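Local coordinates for uncharacterized protein (Escherichia coli O157:H7, PDB 4ZV9) that is functionally uncharacterised but belongs to the dienelactone hydrolase family and therefore probably acts as an alpha/beta hydrolase, perhaps cleaving ester or lactone bonds, at residues N55-D60 and G209-S214; D106-I111 and S136-V141; A186-L191 and K196-Y201; Y201-V206 and K220-L225. All blocks are in the same frame, centred on the assembly; numbering follows the deposited sequence.

Interaction 1 of 4, residues N55-D60 and G209-S214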
loop_
_atom_site.group_PDB
_atom_site.type_symbol
_atom_site.label_atom_id
_atom_site.label_comp_id
_atom_site.label_asym_id
_atom_site.label_seq_id
_atom_site.Cartn_x
_atom_site.Cartn_y
_atom_site.Cartn_z
ATOM N N ASN A 55 -0.313 11.719 3.923
ATOM C CA ASN A 55 0.658 12.692 4.396
ATOM C C ASN A 55 1.888 12.713 3.475
ATOM O O ASN A 55 1.972 11.911 2.551
ATOM C CB ASN A 55 0.983 12.465 5.895
ATOM C CG ASN A 55 1.771 11.186 6.175
ATOM O OD1 ASN A 55 2.160 10.447 5.283
ATOM N ND2 ASN A 55 1.994 10.927 7.459
ATOM N N PRO A 56 2.827 13.638 3.698
ATOM C CA PRO A 56 3.965 13.704 2.769
ATOM C C PRO A 56 4.821 12.431 2.625
ATOM O O PRO A 56 5.417 12.226 1.564
ATOM C CB PRO A 56 4.781 14.875 3.304
ATOM C CG PRO A 56 3.750 15.766 3.933
ATOM C CD PRO A 56 2.786 14.804 4.595
ATOM N N TYR A 57 4.914 11.620 3.674
ATOM C CA TYR A 57 5.665 10.363 3.606
ATOM C C TYR A 57 5.067 9.425 2.585
ATOM O O TYR A 57 5.774 8.919 1.717
ATOM C CB TYR A 57 5.710 9.690 4.979
ATOM C CG TYR A 57 5.949 8.187 4.965
ATOM C CD1 TYR A 57 7.154 7.646 4.512
ATOM C CD2 TYR A 57 4.981 7.315 5.460
ATOM C CE1 TYR A 57 7.383 6.269 4.542
ATOM C CE2 TYR A 57 5.193 5.954 5.491
ATOM C CZ TYR A 57 6.394 5.426 5.035
ATOM O OH TYR A 57 6.585 4.048 5.072
ATOM N N ILE A 58 3.753 9.245 2.625
ATOM C CA ILE A 58 3.091 8.367 1.661
ATOM C C ILE A 58 3.184 8.914 0.234
ATOM O O ILE A 58 3.350 8.153 -0.727
ATOM C CB ILE A 58 1.623 8.111 2.048
ATOM C CG1 ILE A 58 1.569 7.401 3.400
ATOM C CG2 ILE A 58 0.923 7.294 0.964
ATOM C CD1 ILE A 58 2.185 5.998 3.404
ATOM N N GLU A 59 3.060 10.225 0.078
ATOM C CA GLU A 59 3.221 10.828 -1.247
ATOM C C GLU A 59 4.627 10.548 -1.784
ATOM O O GLU A 59 4.812 10.245 -2.972
ATOM C CB GLU A 59 2.910 12.332 -1.214
ATOM C CG GLU A 59 1.431 12.606 -0.984
ATOM C CD GLU A 59 1.076 14.094 -1.043
ATOM O OE1 GLU A 59 1.954 14.911 -0.750
ATOM O OE2 GLU A 59 -0.084 14.421 -1.353
ATOM N N ASP A 60 5.627 10.635 -0.911
ATOM C CA ASP A 60 6.995 10.315 -1.321
ATOM C C ASP A 60 7.081 8.838 -1.750
ATOM O O ASP A 60 7.715 8.519 -2.747
ATOM C CB ASP A 60 7.982 10.588 -0.200
ATOM C CG ASP A 60 9.415 10.576 -0.687
ATOM O OD1 ASP A 60 9.751 11.376 -1.593
ATOM O OD2 ASP A 60 10.217 9.821 -0.138
ATOM N N GLY A 209 6.422 0.714 11.883
ATOM C CA GLY A 209 6.720 2.031 11.330
ATOM C C GLY A 209 8.172 2.221 10.920
ATOM O O GLY A 209 8.588 3.347 10.627
ATOM N N PHE A 210 8.955 1.140 10.849
ATOM C CA PHE A 210 10.403 1.276 10.561
ATOM C C PHE A 210 10.728 1.830 9.178
ATOM O O PHE A 210 11.824 2.336 8.971
ATOM C CB PHE A 210 11.207 -0.021 10.826
ATOM C CG PHE A 210 10.890 -1.154 9.894
ATOM C CD1 PHE A 210 11.403 -1.184 8.600
ATOM C CD2 PHE A 210 10.118 -2.221 10.319
ATOM C CE1 PHE A 210 11.118 -2.237 7.741
ATOM C CE2 PHE A 210 9.844 -3.285 9.470
ATOM C CZ PHE A 210 10.342 -3.289 8.175
ATOM N N HIS A 211 9.794 1.732 8.242
ATOM C CA HIS A 211 9.993 2.302 6.914
ATOM C C HIS A 211 9.651 3.799 6.877
ATOM O O HIS A 211 10.052 4.500 5.938
ATOM C CB HIS A 211 9.129 1.569 5.899
ATOM C CG HIS A 211 9.394 1.973 4.484
ATOM N ND1 HIS A 211 8.628 2.909 3.823
ATOM C CD2 HIS A 211 10.355 1.584 3.610
ATOM C CE1 HIS A 211 9.102 3.076 2.602
ATOM N NE2 HIS A 211 10.148 2.282 2.447
ATOM N N ASN A 212 8.927 4.292 7.881
ATOM C CA ASN A 212 8.509 5.694 7.891
ATOM C C ASN A 212 9.637 6.596 8.389
ATOM O O ASN A 212 9.829 6.788 9.585
ATOM C CB ASN A 212 7.237 5.896 8.710
ATOM C CG ASN A 212 6.643 7.301 8.538
ATOM O OD1 ASN A 212 7.343 8.248 8.154
ATOM N ND2 ASN A 212 5.325 7.435 8.807
ATOM N N ASP A 213 10.323 7.207 7.432
ATOM C CA ASP A 213 11.451 8.083 7.706
ATOM C C ASP A 213 11.077 9.441 8.330
ATOM O O ASP A 213 11.965 10.207 8.690
ATOM C CB ASP A 213 12.282 8.255 6.434
ATOM C CG ASP A 213 11.433 8.627 5.248
ATOM O OD1 ASP A 213 11.047 9.806 5.167
ATOM O OD2 ASP A 213 11.124 7.727 4.430
ATOM N N SER A 214 9.786 9.717 8.512
ATOM C CA SER A 214 9.364 10.944 9.195
ATOM C C SER A 214 9.109 10.709 10.696
ATOM O O SER A 214 8.716 11.643 11.411
ATOM C CB SER A 214 8.111 11.523 8.540
ATOM O OG SER A 214 6.952 10.714 8.789
HETATM O O HOH W 1 4.321 10.129 9.470
#

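Interaction 2 of 4, residues D106-I111 and S136-V141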
loop_
_atom_site.group_PDB
_atom_site.type_symbol
_atom_site.label_atom_id
_atom_site.label_comp_id
_atom_site.label_asym_id
_atom_site.label_seq_id
_atom_site.Cartn_x
_atom_site.Cartn_y
_atom_site.Cartn_z
ATOM N N ASP A 106 -12.883 2.670 -0.743
ATOM C CA ASP A 106 -12.189 3.660 -1.542
ATOM C C ASP A 106 -10.911 3.069 -2.085
ATOM O O ASP A 106 -10.537 3.345 -3.223
ATOM C CB ASP A 106 -11.865 4.930 -0.725
ATOM C CG ASP A 106 -13.091 5.785 -0.428
ATOM O OD1 ASP A 106 -14.161 5.601 -1.052
ATOM O OD2 ASP A 106 -12.983 6.649 0.478
ATOM N N PHE A 107 -10.198 2.299 -1.270
ATOM C CA PHE A 107 -8.949 1.683 -1.724
ATOM C C PHE A 107 -9.202 0.552 -2.711
ATOM O O PHE A 107 -8.463 0.394 -3.682
ATOM C CB PHE A 107 -8.073 1.253 -0.539
ATOM C CG PHE A 107 -7.614 2.407 0.301
ATOM C CD1 PHE A 107 -6.634 3.253 -0.162
ATOM C CD2 PHE A 107 -8.196 2.672 1.532
ATOM C CE1 PHE A 107 -6.241 4.346 0.573
ATOM C CE2 PHE A 107 -7.809 3.766 2.271
ATOM C CZ PHE A 107 -6.825 4.605 1.799
ATOM N N PHE A 108 -10.271 -0.206 -2.487
ATOM C CA PHE A 108 -10.688 -1.250 -3.425
ATOM C C PHE A 108 -11.060 -0.610 -4.767
ATOM O O PHE A 108 -10.662 -1.099 -5.821
ATOM C CB PHE A 108 -11.868 -2.044 -2.846
ATOM C CG PHE A 108 -11.494 -3.024 -1.750
ATOM C CD1 PHE A 108 -10.220 -3.056 -1.193
ATOM C CD2 PHE A 108 -12.466 -3.842 -1.198
ATOM C CE1 PHE A 108 -9.904 -3.943 -0.161
ATOM C CE2 PHE A 108 -12.157 -4.741 -0.175
ATOM C CZ PHE A 108 -10.876 -4.778 0.352
ATOM N N ALA A 109 -11.770 0.517 -4.720
ATOM C CA ALA A 109 -12.160 1.237 -5.931
ATOM C C ALA A 109 -10.924 1.764 -6.691
ATOM O O ALA A 109 -10.929 1.846 -7.909
ATOM C CB ALA A 109 -13.090 2.384 -5.590
ATOM N N ALA A 110 -9.870 2.115 -5.961
ATOM C CA ALA A 110 -8.628 2.566 -6.586
ATOM C C ALA A 110 -7.980 1.408 -7.378
ATOM O O ALA A 110 -7.450 1.624 -8.479
ATOM C CB ALA A 110 -7.661 3.081 -5.548
ATOM N N ILE A 111 -8.058 0.198 -6.847
ATOM C CA ILE A 111 -7.565 -0.979 -7.570
ATOM C C ILE A 111 -8.323 -1.107 -8.898
ATOM O O ILE A 111 -7.728 -1.293 -9.970
ATOM C CB ILE A 111 -7.735 -2.278 -6.763
ATOM C CG1 ILE A 111 -6.836 -2.260 -5.531
ATOM C CG2 ILE A 111 -7.400 -3.510 -7.629
ATOM C CD1 ILE A 111 -7.112 -3.374 -4.523
ATOM N N SER A 136 -4.061 -4.044 2.381
ATOM C CA SER A 136 -3.378 -4.868 1.390
ATOM C C SER A 136 -3.783 -6.336 1.509
ATOM O O SER A 136 -4.081 -6.978 0.501
ATOM C CB SER A 136 -1.841 -4.720 1.500
ATOM O OG SER A 136 -1.415 -3.413 1.124
ATOM N N ASN A 137 -3.800 -6.858 2.736
ATOM C CA ASN A 137 -4.260 -8.211 2.968
ATOM C C ASN A 137 -5.743 -8.384 2.590
ATOM O O ASN A 137 -6.119 -9.383 1.983
ATOM C CB ASN A 137 -4.036 -8.626 4.428
ATOM C CG ASN A 137 -2.593 -9.003 4.717
ATOM O OD1 ASN A 137 -1.981 -9.765 3.978
ATOM N ND2 ASN A 137 -2.060 -8.504 5.821
ATOM N N ALA A 138 -6.580 -7.433 2.979
ATOM C CA ALA A 138 -7.995 -7.493 2.657
ATOM C C ALA A 138 -8.213 -7.465 1.147
ATOM O O ALA A 138 -9.093 -8.159 0.613
ATOM C CB ALA A 138 -8.732 -6.357 3.328
ATOM N N ALA A 139 -7.403 -6.683 0.443
ATOM C CA ALA A 139 -7.480 -6.645 -1.021
ATOM C C ALA A 139 -7.092 -7.991 -1.631
ATOM O O ALA A 139 -7.712 -8.432 -2.619
ATOM C CB ALA A 139 -6.592 -5.537 -1.580
ATOM N N ALA A 140 -6.089 -8.655 -1.049
ATOM C CA ALA A 140 -5.692 -9.974 -1.527
ATOM C C ALA A 140 -6.847 -10.970 -1.390
ATOM O O ALA A 140 -7.024 -11.834 -2.232
ATOM C CB ALA A 140 -4.469 -10.478 -0.777
ATOM N N VAL A 141 -7.615 -10.845 -0.309
ATOM C CA VAL A 141 -8.782 -11.680 -0.099
ATOM C C VAL A 141 -9.859 -11.377 -1.138
ATOM O O VAL A 141 -10.436 -12.283 -1.730
ATOM C CB VAL A 141 -9.367 -11.487 1.322
ATOM C CG1 VAL A 141 -10.769 -12.083 1.442
ATOM C CG2 VAL A 141 -8.439 -12.085 2.366
#

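Interaction 3 of 4, residues A186-L191 and K196-Y201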
loop_
_atom_site.group_PDB
_atom_site.type_symbol
_atom_site.label_atom_id
_atom_site.label_comp_id
_atom_site.label_asym_id
_atom_site.label_seq_id
_atom_site.Cartn_x
_atom_site.Cartn_y
_atom_site.Cartn_z
ATOM N N ALA A 186 -1.146 -17.786 12.956
ATOM C CA ALA A 186 -2.399 -18.329 12.434
ATOM C C ALA A 186 -2.526 -18.042 10.932
ATOM O O ALA A 186 -2.990 -18.875 10.166
ATOM C CB ALA A 186 -3.593 -17.757 13.187
ATOM N N TYR A 187 -2.087 -16.859 10.516
ATOM C CA TYR A 187 -2.143 -16.474 9.107
ATOM C C TYR A 187 -1.190 -17.344 8.295
ATOM O O TYR A 187 -1.569 -17.903 7.260
ATOM C CB TYR A 187 -1.812 -14.982 8.976
ATOM C CG TYR A 187 -2.029 -14.341 7.613
ATOM C CD1 TYR A 187 -2.900 -14.886 6.666
ATOM C CD2 TYR A 187 -1.475 -13.102 7.335
ATOM C CE1 TYR A 187 -3.108 -14.262 5.437
ATOM C CE2 TYR A 187 -1.694 -12.469 6.124
ATOM C CZ TYR A 187 -2.511 -13.049 5.179
ATOM O OH TYR A 187 -2.735 -12.398 3.986
ATOM N N GLU A 188 0.032 -17.512 8.796
ATOM C CA GLU A 188 1.007 -18.338 8.102
ATOM C C GLU A 188 0.528 -19.774 7.969
ATOM O O GLU A 188 0.684 -20.385 6.908
ATOM C CB GLU A 188 2.382 -18.309 8.770
ATOM C CG GLU A 188 3.418 -18.996 7.898
ATOM C CD GLU A 188 4.851 -18.784 8.327
ATOM O OE1 GLU A 188 5.099 -18.567 9.533
ATOM O OE2 GLU A 188 5.741 -18.924 7.452
ATOM N N ALA A 189 -0.035 -20.323 9.040
ATOM C CA ALA A 189 -0.507 -21.708 9.017
ATOM C C ALA A 189 -1.594 -21.887 7.958
ATOM O O ALA A 189 -1.612 -22.901 7.252
ATOM C CB ALA A 189 -1.011 -22.136 10.392
ATOM N N ALA A 190 -2.478 -20.896 7.823
ATOM C CA ALA A 190 -3.543 -20.966 6.812
ATOM C C ALA A 190 -2.983 -20.819 5.393
ATOM O O ALA A 190 -3.459 -21.474 4.458
ATOM C CB ALA A 190 -4.598 -19.918 7.078
ATOM N N LEU A 191 -1.975 -19.964 5.232
ATOM C CA LEU A 191 -1.338 -19.791 3.928
ATOM C C LEU A 191 -0.701 -21.116 3.488
ATOM O O LEU A 191 -0.901 -21.561 2.355
ATOM C CB LEU A 191 -0.292 -18.669 3.966
ATOM C CG LEU A 191 -0.849 -17.242 4.074
ATOM C CD1 LEU A 191 0.267 -16.271 4.417
ATOM C CD2 LEU A 191 -1.565 -16.823 2.802
ATOM N N LYS A 196 -0.544 -21.375 -0.558
ATOM C CA LYS A 196 -0.469 -20.025 -1.103
ATOM C C LYS A 196 0.970 -19.556 -1.261
ATOM O O LYS A 196 1.854 -19.977 -0.518
ATOM C CB LYS A 196 -1.239 -19.050 -0.215
ATOM C CG LYS A 196 -2.714 -19.397 -0.056
ATOM C CD LYS A 196 -3.436 -19.436 -1.397
ATOM C CE LYS A 196 -4.910 -19.744 -1.215
ATOM N NZ LYS A 196 -5.634 -19.795 -2.517
ATOM N N VAL A 197 1.192 -18.711 -2.266
ATOM C CA VAL A 197 2.516 -18.175 -2.563
ATOM C C VAL A 197 2.736 -16.979 -1.659
ATOM O O VAL A 197 1.974 -16.008 -1.717
ATOM C CB VAL A 197 2.634 -17.754 -4.053
ATOM C CG1 VAL A 197 3.960 -17.045 -4.335
ATOM C CG2 VAL A 197 2.491 -18.977 -4.960
ATOM N N TYR A 198 3.769 -17.039 -0.822
ATOM C CA TYR A 198 4.100 -15.915 0.041
ATOM C C TYR A 198 5.548 -15.973 0.490
ATOM O O TYR A 198 6.185 -17.021 0.431
ATOM C CB TYR A 198 3.207 -15.906 1.292
ATOM C CG TYR A 198 3.623 -16.927 2.332
ATOM C CD1 TYR A 198 3.247 -18.259 2.214
ATOM C CD2 TYR A 198 4.418 -16.568 3.413
ATOM C CE1 TYR A 198 3.645 -19.200 3.143
ATOM C CE2 TYR A 198 4.819 -17.507 4.359
ATOM C CZ TYR A 198 4.428 -18.816 4.216
ATOM O OH TYR A 198 4.822 -19.754 5.147
ATOM N N GLU A 199 6.060 -14.823 0.918
ATOM C CA GLU A 199 7.356 -14.740 1.593
ATOM C C GLU A 199 7.137 -13.757 2.728
ATOM O O GLU A 199 6.468 -12.737 2.543
ATOM C CB GLU A 199 8.488 -14.249 0.689
ATOM C CG GLU A 199 8.935 -15.252 -0.356
ATOM C CD GLU A 199 10.136 -14.781 -1.161
ATOM O OE1 GLU A 199 10.794 -13.791 -0.770
ATOM O OE2 GLU A 199 10.437 -15.417 -2.190
ATOM N N ALA A 200 7.657 -14.083 3.907
ATOM C CA ALA A 200 7.491 -13.208 5.062
ATOM C C ALA A 200 8.829 -12.990 5.716
ATOM O O ALA A 200 9.640 -13.905 5.804
ATOM C CB ALA A 200 6.510 -13.799 6.055
ATOM N N TYR A 201 9.064 -11.759 6.147
ATOM C CA TYR A 201 10.319 -11.400 6.779
ATOM C C TYR A 201 10.061 -10.656 8.068
ATOM O O TYR A 201 9.219 -9.750 8.121
ATOM C CB TYR A 201 11.163 -10.539 5.842
ATOM C CG TYR A 201 11.555 -11.272 4.595
ATOM C CD1 TYR A 201 12.653 -12.141 4.591
ATOM C CD2 TYR A 201 10.817 -11.133 3.426
ATOM C CE1 TYR A 201 13.006 -12.834 3.445
ATOM C CE2 TYR A 201 11.168 -11.812 2.273
ATOM C CZ TYR A 201 12.256 -12.665 2.289
ATOM O OH TYR A 201 12.592 -13.353 1.153
#

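Interaction 4 of 4, residues Y201-V206 and K220-L225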
loop_
_atom_site.group_PDB
_atom_site.type_symbol
_atom_site.label_atom_id
_atom_site.label_comp_id
_atom_site.label_asym_id
_atom_site.label_seq_id
_atom_site.Cartn_x
_atom_site.Cartn_y
_atom_site.Cartn_z
ATOM N N TYR A 201 9.064 -11.759 6.147
ATOM C CA TYR A 201 10.319 -11.400 6.779
ATOM C C TYR A 201 10.061 -10.656 8.068
ATOM O O TYR A 201 9.219 -9.750 8.121
ATOM C CB TYR A 201 11.163 -10.539 5.842
ATOM C CG TYR A 201 11.555 -11.272 4.595
ATOM C CD1 TYR A 201 12.653 -12.141 4.591
ATOM C CD2 TYR A 201 10.817 -11.133 3.426
ATOM C CE1 TYR A 201 13.006 -12.834 3.445
ATOM C CE2 TYR A 201 11.168 -11.812 2.273
ATOM C CZ TYR A 201 12.256 -12.665 2.289
ATOM O OH TYR A 201 12.592 -13.353 1.153
ATOM N N ILE A 202 10.779 -11.060 9.110
ATOM C CA ILE A 202 10.709 -10.397 10.396
ATOM C C ILE A 202 12.037 -9.670 10.561
ATOM O O ILE A 202 13.086 -10.300 10.589
ATOM C CB ILE A 202 10.465 -11.400 11.534
ATOM C CG1 ILE A 202 9.133 -12.106 11.299
ATOM C CG2 ILE A 202 10.436 -10.688 12.878
ATOM C CD1 ILE A 202 8.917 -13.321 12.173
ATOM N N TYR A 203 11.978 -8.348 10.692
ATOM C CA TYR A 203 13.171 -7.518 10.780
ATOM C C TYR A 203 13.572 -7.388 12.248
ATOM O O TYR A 203 12.787 -6.883 13.054
ATOM C CB TYR A 203 12.907 -6.157 10.103
ATOM C CG TYR A 203 12.621 -6.342 8.626
ATOM C CD1 TYR A 203 11.366 -6.743 8.187
ATOM C CD2 TYR A 203 13.629 -6.188 7.670
ATOM C CE1 TYR A 203 11.112 -6.958 6.842
ATOM C CE2 TYR A 203 13.383 -6.398 6.322
ATOM C CZ TYR A 203 12.124 -6.782 5.911
ATOM O OH TYR A 203 11.865 -7.008 4.571
ATOM N N PRO A 204 14.782 -7.874 12.607
ATOM C CA PRO A 204 15.168 -7.854 14.023
ATOM C C PRO A 204 15.457 -6.473 14.598
ATOM O O PRO A 204 15.879 -5.566 13.885
ATOM C CB PRO A 204 16.441 -8.713 14.059
ATOM C CG PRO A 204 17.011 -8.617 12.689
ATOM C CD PRO A 204 15.854 -8.410 11.746
ATOM N N GLY A 205 15.150 -6.315 15.881
ATOM C CA GLY A 205 15.464 -5.102 16.626
ATOM C C GLY A 205 14.748 -3.820 16.241
ATOM O O GLY A 205 15.146 -2.753 16.692
ATOM N N VAL A 206 13.700 -3.907 15.425
ATOM C CA VAL A 206 12.953 -2.715 15.028
ATOM C C VAL A 206 11.485 -2.885 15.367
ATOM O O VAL A 206 11.004 -3.997 15.631
ATOM C CB VAL A 206 13.099 -2.386 13.523
ATOM C CG1 VAL A 206 14.553 -2.104 13.183
ATOM C CG2 VAL A 206 12.553 -3.514 12.650
ATOM N N LYS A 220 16.851 2.845 8.908
ATOM C CA LYS A 220 17.301 2.854 7.522
ATOM C C LYS A 220 17.629 1.475 6.961
ATOM O O LYS A 220 17.205 1.137 5.862
ATOM C CB LYS A 220 18.506 3.768 7.367
ATOM C CG LYS A 220 19.006 3.859 5.943
ATOM C CD LYS A 220 20.051 4.935 5.831
ATOM C CE LYS A 220 20.449 5.055 4.409
ATOM N NZ LYS A 220 21.088 3.806 4.011
ATOM N N SER A 221 18.377 0.682 7.715
ATOM C CA SER A 221 18.791 -0.637 7.255
ATOM C C SER A 221 17.592 -1.554 6.951
ATOM O O SER A 221 17.533 -2.183 5.890
ATOM C CB SER A 221 19.714 -1.270 8.297
ATOM O OG SER A 221 20.273 -2.454 7.780
ATOM N N ALA A 222 16.632 -1.613 7.869
ATOM C CA ALA A 222 15.452 -2.441 7.669
ATOM C C ALA A 222 14.577 -1.864 6.553
ATOM O O ALA A 222 14.055 -2.602 5.723
ATOM C CB ALA A 222 14.663 -2.559 8.963
ATOM N N ALA A 223 14.424 -0.543 6.538
ATOM C CA ALA A 223 13.595 0.136 5.531
ATOM C C ALA A 223 14.100 -0.155 4.129
ATOM O O ALA A 223 13.329 -0.549 3.253
ATOM C CB ALA A 223 13.596 1.642 5.775
ATOM N N ASP A 224 15.402 0.039 3.927
ATOM C CA ASP A 224 16.029 -0.172 2.619
ATOM C C ASP A 224 15.936 -1.620 2.176
ATOM O O ASP A 224 15.642 -1.884 1.013
ATOM C CB ASP A 224 17.493 0.286 2.619
ATOM C CG ASP A 224 17.639 1.801 2.698
ATOM O OD1 ASP A 224 16.636 2.520 2.568
ATOM O OD2 ASP A 224 18.771 2.278 2.875
ATOM N N LEU A 225 16.192 -2.551 3.094
ATOM C CA LEU A 225 16.121 -3.979 2.773
ATOM C C LEU A 225 14.701 -4.389 2.405
ATOM O O LEU A 225 14.472 -5.056 1.394
ATOM C CB LEU A 225 16.619 -4.815 3.949
ATOM C CG LEU A 225 16.623 -6.338 3.771
ATOM C CD1 LEU A 225 17.466 -6.781 2.581
ATOM C CD2 LEU A 225 17.149 -6.982 5.053
#

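Interaction 1 of 4, residues N55-D60 and G209-S214
Y57 reaches out from the first turn of helix 56-67 and meets H211 and N212 with different parts of one side chain. The polar contact is at its end: Y57 OH and H211 ND1 share a hydrogen bond of 2.7 Å, and the hydroxyl lies in the imidazole plane at the ring edge. The two rings themselves meet only rim to rim, with planes 53° apart. The other imidazole nitrogen, H211 NE2, is hydrogen-bonded to N2, so both nitrogens of this buried ring have partners.

The flat contact is with N212. Its amide stacks on one face of the Y57 ring, the planes 12° apart and N212 CG 3.5 Å above the Y57 ring plane, offset toward the rim. N212 CA adds a CH-pi contact at 3.9 Å from the Y57 ring centroid. With N212 CG anti to the backbone N (chi1 -170°), CA and amide can lie over the same ring.

Folding the loop back here is an Asx turn: N212 OD1 accepts from S214 N at 2.9 Å and from S214 OG at 2.6 Å, both from one side of the amide plane, which fixes the amide's rotation. Asparagine suits the place, offering an acceptor for the turn and a flat surface for the ring.

Water joins the segments on the amide's other end. It accepts from N212 ND2 at 3.0 Å, weakly from N55 ND2, and donates to S214 OG; N55, the N-cap residue, weakly caps I58 N with OD1. R64 salt-bridges both D60 and D213 and so probably eases the repulsion between their carboxylates.

Interaction 2 of 4, residues D106-I111 and S136-V141
F108 and I111, one helical turn apart, reach across to the small face formed by A138 and A139. The phenyl ring meets the partner helix with its outer carbons: F108 CE1 lies 3.7 Å from A139 CA, while A138 CB sits in the ring plane at the edge, 4.0 Å from F108 CZ. I111 supplies the second point, its CD1 reaching A139 CB at 3.7 Å. A139 CB thus meets both F108 CE1 and I111 CD1, which approach it from roughly perpendicular directions; no hydrogen bond spans the contact.

The axes stay 10.7 Å apart at an angle of 58°, too far for alanines to bridge alone, so the longer side chains all come from 106-111. In I111, CG1 points away from the carbonyl carbon (chi1 -67°) and the chain then extends, carrying CD1 outward. Beyond this shell, Y143 meets the F108 ring edge-to-face, and a bound glycerol, probably from crystallisation, lies about 4 Å from F108.

As in the alpha/beta-hydrolase fold, helix 100-116 lies in the crossover between parallel strands 71-75 and 123-128, and helix 132-142 follows the latter: I111 rests on V124 and I126, A139 on I126, A110 on L73 and P75.

Interaction 3 of 4, residues A186-L191 and K196-Y201
The phenol of Y198 gives its proton to E188 OE2, an OH to OE2 distance of 2.6 Å that is short and puts the carboxylate oxygen in the plane of the ring at its edge. The oxygen uses its anti lone pair, the one away from the other carboxylate oxygen, and the carboxylate stands almost upright to the ring, at 82°. E188 gets there as an extended chain, with CG anti to the backbone N (chi1 -171°). A tyrosine suits a partly exposed place like this, where its ring can pack and its hydroxyl still find an acceptor.

A backbone bond closes the connection between helix and strand. L191 O, near the helix's C-terminal end, accepts from K196 N at 2.9 Å in an almost straight bond. K196 sends its side chain off elsewhere: NZ is satisfied by the carbonyl oxygens of I165 and A163, with a long, weak ion pair to E166, while K196 CB stays 3.8 Å from L191 CD2.

L191 fills the apolar middle. Its CD1 sits over one face of the Y198 ring, 4.2 Å from the centroid, and also over a face of Y187, a wedge that a branched leucine makes well. Within the strand, Y201 OH donates to E199 OE1 at 2.7 Å, coming from above the carboxylate plane.

Strand 198-203 pairs in parallel with strand 169-174, and helix 184-193 lies in the crossover of this beta-alpha-beta unit, with the short helix 178-181 before it. It packs on one face of the pair, Y187 and L191 touching L169, while E199 touches W233 of helix 220-237.

Interaction 4 of 4, residues Y201-V206 and K220-L225
Y203 turns its ring toward the first turns of helix 220-237, and one side of that ring, CD2 and CE2, does the touching. Y203 CD2 stands 4.0 Å from A222 CB, and Y203 CE2 is 3.9 Å from A222 O; the helix meets the ring obliquely. L225, one turn further along, slants across the same part of the ring, its CD2 reaching Y203 CE2 at 4.0 Å. The leucine manages this with CG anti to its own N (chi1 -179°) and a turn at chi2 that brings one methyl round to the tyrosine.

A222 points its CB between two partners. Besides Y203 it meets V206 CG1 at 4.2 Å, and alanine's small size lets the strand end and the following turn both come up to the helix. V206 is brought there by a type II turn from Y203 to V206, in which P204 and G205 take the middle places; G205 adopts positive phi, readily tolerated by glycine.

The polar end of Y203 lies beyond the apolar patch: its hydroxyl is hydrogen-bonded to H172 and to R229. K220 and D224, on the helix and away from this patch, form a salt bridge one turn apart, with K220 NZ 3.0 Å from D224 OD2.

Through F210, the loop leading to the helix closes the contact in. Strand 198-203 itself pairs in parallel with strand 169-174; Y203 bonds through its backbone to F173 and to E175 just past that strand's end, and V206 packs on A174.

Overall arrangement
Interactions 1 and 4 form one continuous patch around the loop between strand 198-203 and helix 220-237: F210, beside H211 in the chain, packs its CD1 3.6 Å from A222 CB and its CZ 3.6 Å from Y203 CD1. Interactions 3 and 4 use the two ends of that strand and share Y201. Interactions 2 and 3 are joined by a probable hydrogen bond of 2.7 Å between N137 OD1 and Y187 OH. Interaction 2 lies about 20 Å, centre to centre, from interaction 1. Its helix 132-142 follows C130, found chemically modified and placed where this family usually carries its nucleophile; the loop of interaction 1 belongs to the region that usually supplies the catalytic histidine.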